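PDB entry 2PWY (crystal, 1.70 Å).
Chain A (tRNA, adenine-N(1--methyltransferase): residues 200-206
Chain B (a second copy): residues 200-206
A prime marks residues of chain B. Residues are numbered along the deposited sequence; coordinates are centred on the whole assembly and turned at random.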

ATOM      1  N   ASN A 200      16.238  -4.208  -5.444  1.00  9.29           N
ATOM      2  CA  ASN A 200      16.699  -2.941  -4.868  1.00  8.93           C
ATOM      3  C   ASN A 200      16.449  -1.764  -5.792  1.00  8.81           C
ATOM      4  O   ASN A 200      16.680  -1.850  -7.008  1.00  7.82           O
ATOM      5  CB  ASN A 200      18.201  -3.007  -4.539  1.00  8.71           C
ATOM      6  CG  ASN A 200      18.501  -3.957  -3.399  1.00 10.73           C
ATOM      7  OD1 ASN A 200      18.252  -3.642  -2.239  1.00 11.53           O
ATOM      8  ND2 ASN A 200      19.036  -5.127  -3.724  1.00 13.29           N
ATOM      9  N   ILE A 201      16.006  -0.651  -5.219  1.00  8.34           N
ATOM     10  CA  ILE A 201      15.816   0.556  -6.023  1.00  9.03           C
ATOM     11  C   ILE A 201      17.137   1.054  -6.638  1.00  9.12           C
ATOM     12  O   ILE A 201      17.136   1.677  -7.702  1.00  9.67           O
ATOM     13  CB  ILE A 201      15.103   1.676  -5.223  1.00  8.64           C
ATOM     14  CG1 ILE A 201      14.430   2.688  -6.174  1.00  9.19           C
ATOM     15  CG2 ILE A 201      16.074   2.369  -4.263  1.00  9.15           C
ATOM     16  CD1 ILE A 201      13.348   2.089  -7.100  1.00 10.10           C
ATOM     17  N   THR A 202      18.257   0.778  -5.965  1.00  9.59           N
ATOM     18  CA  THR A 202      19.581   1.139  -6.477  1.00  9.59           C
ATOM     19  C   THR A 202      19.873   0.377  -7.789  1.00  9.42           C
ATOM     20  O   THR A 202      20.410   0.941  -8.743  1.00 10.28           O
ATOM     21  CB  THR A 202      20.666   0.829  -5.434  1.00  9.12           C
ATOM     22  OG1 THR A 202      20.376  -0.437  -4.837  1.00  9.73           O
ATOM     23  CG2 THR A 202      20.676   1.902  -4.342  1.00  9.81           C
ATOM     24  N   GLN A 203      19.472  -0.893  -7.832  1.00  9.75           N
ATOM     25  CA  GLN A 203      19.604  -1.704  -9.040  1.00  9.60           C
ATOM     26  C   GLN A 203      18.710  -1.151 -10.152  1.00  9.45           C
ATOM     27  O   GLN A 203      19.127  -1.076 -11.309  1.00  9.87           O
ATOM     28  CB  GLN A 203      19.227  -3.154  -8.753  1.00 10.13           C
ATOM     29  CG  GLN A 203      20.227  -3.898  -7.892  1.00 11.88           C
ATOM     30  CD  GLN A 203      19.679  -5.244  -7.480  1.00 15.34           C
ATOM     31  OE1 GLN A 203      18.672  -5.329  -6.786  1.00 14.34           O
ATOM     32  NE2 GLN A 203      20.326  -6.311  -7.936  1.00 19.56           N
ATOM     33  N   VAL A 204      17.488  -0.756  -9.786  1.00  9.01           N
ATOM     34  CA  VAL A 204      16.558  -0.130 -10.730  1.00  8.99           C
ATOM     35  C   VAL A 204      17.185   1.102 -11.371  1.00  8.93           C
ATOM     36  O   VAL A 204      17.196   1.243 -12.589  1.00  8.35           O
ATOM     37  CB  VAL A 204      15.208   0.244 -10.057  1.00  9.21           C
ATOM     38  CG1 VAL A 204      14.341   1.131 -10.994  1.00  9.59           C
ATOM     39  CG2 VAL A 204      14.445  -1.028  -9.631  1.00  8.29           C
ATOM     40  N   LEU A 205      17.731   1.991 -10.548  1.00  9.26           N
ATOM     41  CA  LEU A 205      18.320   3.218 -11.060  1.00  9.62           C
ATOM     42  C   LEU A 205      19.512   2.918 -11.958  1.00 10.22           C
ATOM     43  O   LEU A 205      19.684   3.567 -12.990  1.00 10.16           O
ATOM     44  CB  LEU A 205      18.706   4.161  -9.904  1.00 10.36           C
ATOM     45  CG  LEU A 205      17.509   4.715  -9.118  1.00 11.61           C
ATOM     46  CD1 LEU A 205      17.989   5.297  -7.782  1.00 13.57           C
ATOM     47  CD2 LEU A 205      16.752   5.760  -9.945  1.00 15.30           C
ATOM     48  N   GLU A 206      20.320   1.930 -11.569  1.00 10.13           N
ATOM     49  CA  GLU A 206      21.458   1.515 -12.382  1.00 11.79           C
ATOM     50  C   GLU A 206      20.996   1.003 -13.756  1.00 11.38           C
ATOM     51  O   GLU A 206      21.580   1.373 -14.781  1.00 11.50           O
ATOM     52  CB  GLU A 206      22.323   0.467 -11.656  1.00 11.92           C
ATOM     53  CG  GLU A 206      23.606   0.134 -12.418  1.00 14.06           C
ATOM     54  CD  GLU A 206      24.691  -0.516 -11.556  1.00 15.02           C
ATOM     55  OE1 GLU A 206      24.502  -0.689 -10.326  1.00 18.06           O
ATOM     56  OE2 GLU A 206      25.751  -0.844 -12.132  1.00 21.09           O
TER
ATOM     57  N   ASN B 200      11.938  12.531  -3.440  1.00  9.94           N
ATOM     58  CA  ASN B 200      12.591  11.584  -4.355  1.00  9.87           C
ATOM     59  C   ASN B 200      13.507  10.609  -3.647  1.00  9.43           C
ATOM     60  O   ASN B 200      14.247  10.989  -2.738  1.00  8.98           O
ATOM     61  CB  ASN B 200      13.381  12.334  -5.430  1.00  9.87           C
ATOM     62  CG  ASN B 200      12.488  13.165  -6.324  1.00 10.06           C
ATOM     63  OD1 ASN B 200      11.725  12.624  -7.125  1.00 11.10           O
ATOM     64  ND2 ASN B 200      12.559  14.483  -6.178  1.00  9.83           N
ATOM     65  N   ILE B 201      13.501   9.361  -4.103  1.00  9.33           N
ATOM     66  CA  ILE B 201      14.344   8.337  -3.470  1.00  9.63           C
ATOM     67  C   ILE B 201      15.824   8.641  -3.692  1.00 10.12           C
ATOM     68  O   ILE B 201      16.661   8.289  -2.866  1.00  9.98           O
ATOM     69  CB  ILE B 201      13.951   6.898  -3.927  1.00  9.84           C
ATOM     70  CG1 ILE B 201      14.492   5.823  -2.961  1.00  9.25           C
ATOM     71  CG2 ILE B 201      14.416   6.638  -5.367  1.00  9.91           C
ATOM     72  CD1 ILE B 201      13.997   5.923  -1.519  1.00 11.41           C
ATOM     73  N   THR B 202      16.134   9.327  -4.793  1.00 10.15           N
ATOM     74  CA  THR B 202      17.501   9.752  -5.081  1.00 10.75           C
ATOM     75  C   THR B 202      18.015  10.731  -4.022  1.00 10.71           C
ATOM     76  O   THR B 202      19.165  10.637  -3.603  1.00 10.85           O
ATOM     77  CB  THR B 202      17.592  10.427  -6.450  1.00 10.64           C
ATOM     78  OG1 THR B 202      16.429  11.244  -6.638  1.00 11.33           O
ATOM     79  CG2 THR B 202      17.665   9.369  -7.551  1.00 12.07           C
ATOM     80  N   GLN B 203      17.151  11.649  -3.588  1.00 10.58           N
ATOM     81  CA  GLN B 203      17.482  12.553  -2.472  1.00 10.49           C
ATOM     82  C   GLN B 203      17.757  11.766  -1.188  1.00 10.27           C
ATOM     83  O   GLN B 203      18.706  12.047  -0.442  1.00 10.49           O
ATOM     84  CB  GLN B 203      16.343  13.539  -2.231  1.00 10.45           C
ATOM     85  CG  GLN B 203      16.158  14.560  -3.360  1.00 12.06           C
ATOM     86  CD  GLN B 203      14.891  15.369  -3.162  1.00 13.71           C
ATOM     87  OE1 GLN B 203      13.784  14.855  -3.341  1.00 11.71           O
ATOM     88  NE2 GLN B 203      15.044  16.628  -2.729  1.00 14.54           N
ATOM     89  N   VAL B 204      16.906  10.773  -0.937  1.00 10.47           N
ATOM     90  CA  VAL B 204      17.049   9.904   0.224  1.00 10.05           C
ATOM     91  C   VAL B 204      18.416   9.228   0.213  1.00  9.89           C
ATOM     92  O   VAL B 204      19.144   9.302   1.186  1.00  9.04           O
ATOM     93  CB  VAL B 204      15.922   8.834   0.278  1.00 10.07           C
ATOM     94  CG1 VAL B 204      16.212   7.815   1.375  1.00 10.26           C
ATOM     95  CG2 VAL B 204      14.568   9.495   0.526  1.00 10.11           C
ATOM     96  N   LEU B 205      18.764   8.592  -0.909  1.00  9.62           N
ATOM     97  CA  LEU B 205      20.060   7.916  -1.043  1.00 10.12           C
ATOM     98  C   LEU B 205      21.253   8.893  -0.904  1.00 10.07           C
ATOM     99  O   LEU B 205      22.255   8.569  -0.264  1.00 10.68           O
ATOM    100  CB  LEU B 205      20.122   7.136  -2.363  1.00 10.13           C
ATOM    101  CG  LEU B 205      19.022   6.072  -2.586  1.00 10.70           C
ATOM    102  CD1 LEU B 205      18.971   5.569  -4.033  1.00 14.37           C
ATOM    103  CD2 LEU B 205      19.173   4.911  -1.614  1.00 12.95           C
ATOM    104  N   GLU B 206      21.137  10.091  -1.476  1.00 10.22           N
ATOM    105  CA  GLU B 206      22.190  11.104  -1.318  1.00 10.80           C
ATOM    106  C   GLU B 206      22.346  11.554   0.143  1.00 10.96           C
ATOM    107  O   GLU B 206      23.469  11.702   0.629  1.00 11.18           O
ATOM    108  CB  GLU B 206      21.947  12.302  -2.228  1.00 10.90           C
ATOM    109  CG  GLU B 206      23.058  13.351  -2.145  1.00 13.15           C
ATOM    110  CD  GLU B 206      23.084  14.317  -3.319  1.00 17.70           C
ATOM    111  OE1 GLU B 206      22.217  14.229  -4.223  1.00 19.44           O
ATOM    112  OE2 GLU B 206      23.996  15.177  -3.325  1.00 20.30           O
TER

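Two copies of the same helical segment meet here, and the evidence for what joins them is entirely apolar: no hydrogen bond crosses between the stretches, and every atom pair within 4.5 Å is carbon to carbon. The helix axes approach to 11.7 Å, with an angle of 115° between their N-to-C directions, so the first turns cross obliquely and meet over a small patch. Together the two sides bury 217 Å².

Along chain B, Asn200′ comes first, at the N-cap position, and lies outside the contact, its side chain out of reach of chain A. Its side chain makes no capping bond; instead, its backbone N and side-chain ND2 both donate to Gln203′ OE1, at 3.0 Å from N and 3.1 Å from ND2. One carbonyl oxygen thus gathers two donors and ties the residue before the helix to its first turn. Asn200 and Gln203 repeat the arrangement in chain A.

Ile201′ begins the helix and the contact. Its CA-to-CB bond points toward chain A, and the nearest CA atoms across the stretches at this position, Ile201 CA and Ile201′ CA, are 8.3 Å apart. That spacing leaves room for two branched side chains to touch: Ile201′ CG1 lies 4.0 Å from Ile201 CG2. Both isoleucines have chi1 near t and chi2 near p, and each CG1 packs against the other's CG2: Ile201 CG1 to Ile201′ CG2 is also 4.0 Å, consistent with a near-twofold arrangement. Ile201′ is buried in the assembly, a setting suited to a wholly hydrocarbon side chain.

The CA-to-CB bond of Thr202′ points sideways, with chi1 at 39° (p), and the residue serves two environments. Its methyl CG2 sits 4.1 Å from Leu205 CD1, while its OG1 is hydrogen-bonded elsewhere in the structure. Threonine can therefore add a methyl to the apolar patch without leaving its hydroxyl unsatisfied. The reciprocal pair, Thr202 CG2 to Leu205′ CD1, is also 4.1 Å.

Gln203′ and Val204′ are out of reach of chain A. The glutamine's OE1 is occupied by Asn200′ as described, and its NE2 is bonded elsewhere in the structure. Val204′ is buried, although no part of that burial comes from this contact; its N donates to Asn200′ O at 3.2 Å.

Leu205′ has the largest covered area of any residue in the pair, 50 Å². One helical turn beyond Ile201′, it shares the same face, a relation fixed by the 2.9 Å hydrogen bond from Leu205′ N to Ile201′ O. Its m,t rotamer carries CD1 to 3.9 Å from Leu205 CD1, the shortest approach across the stretches, and the same methyl lies 4.3 Å from Ile201 CG2. Leucine's reach suits this position: the CA atoms of Leu205′ and Thr202 are 8.7 Å apart, and the CD1 methyl, well out from its backbone, covers nearly half of that distance.

Glu206′ ends the stretch exposed and out of reach of chain A, so its carboxylate stays clear of the hydrocarbon patch.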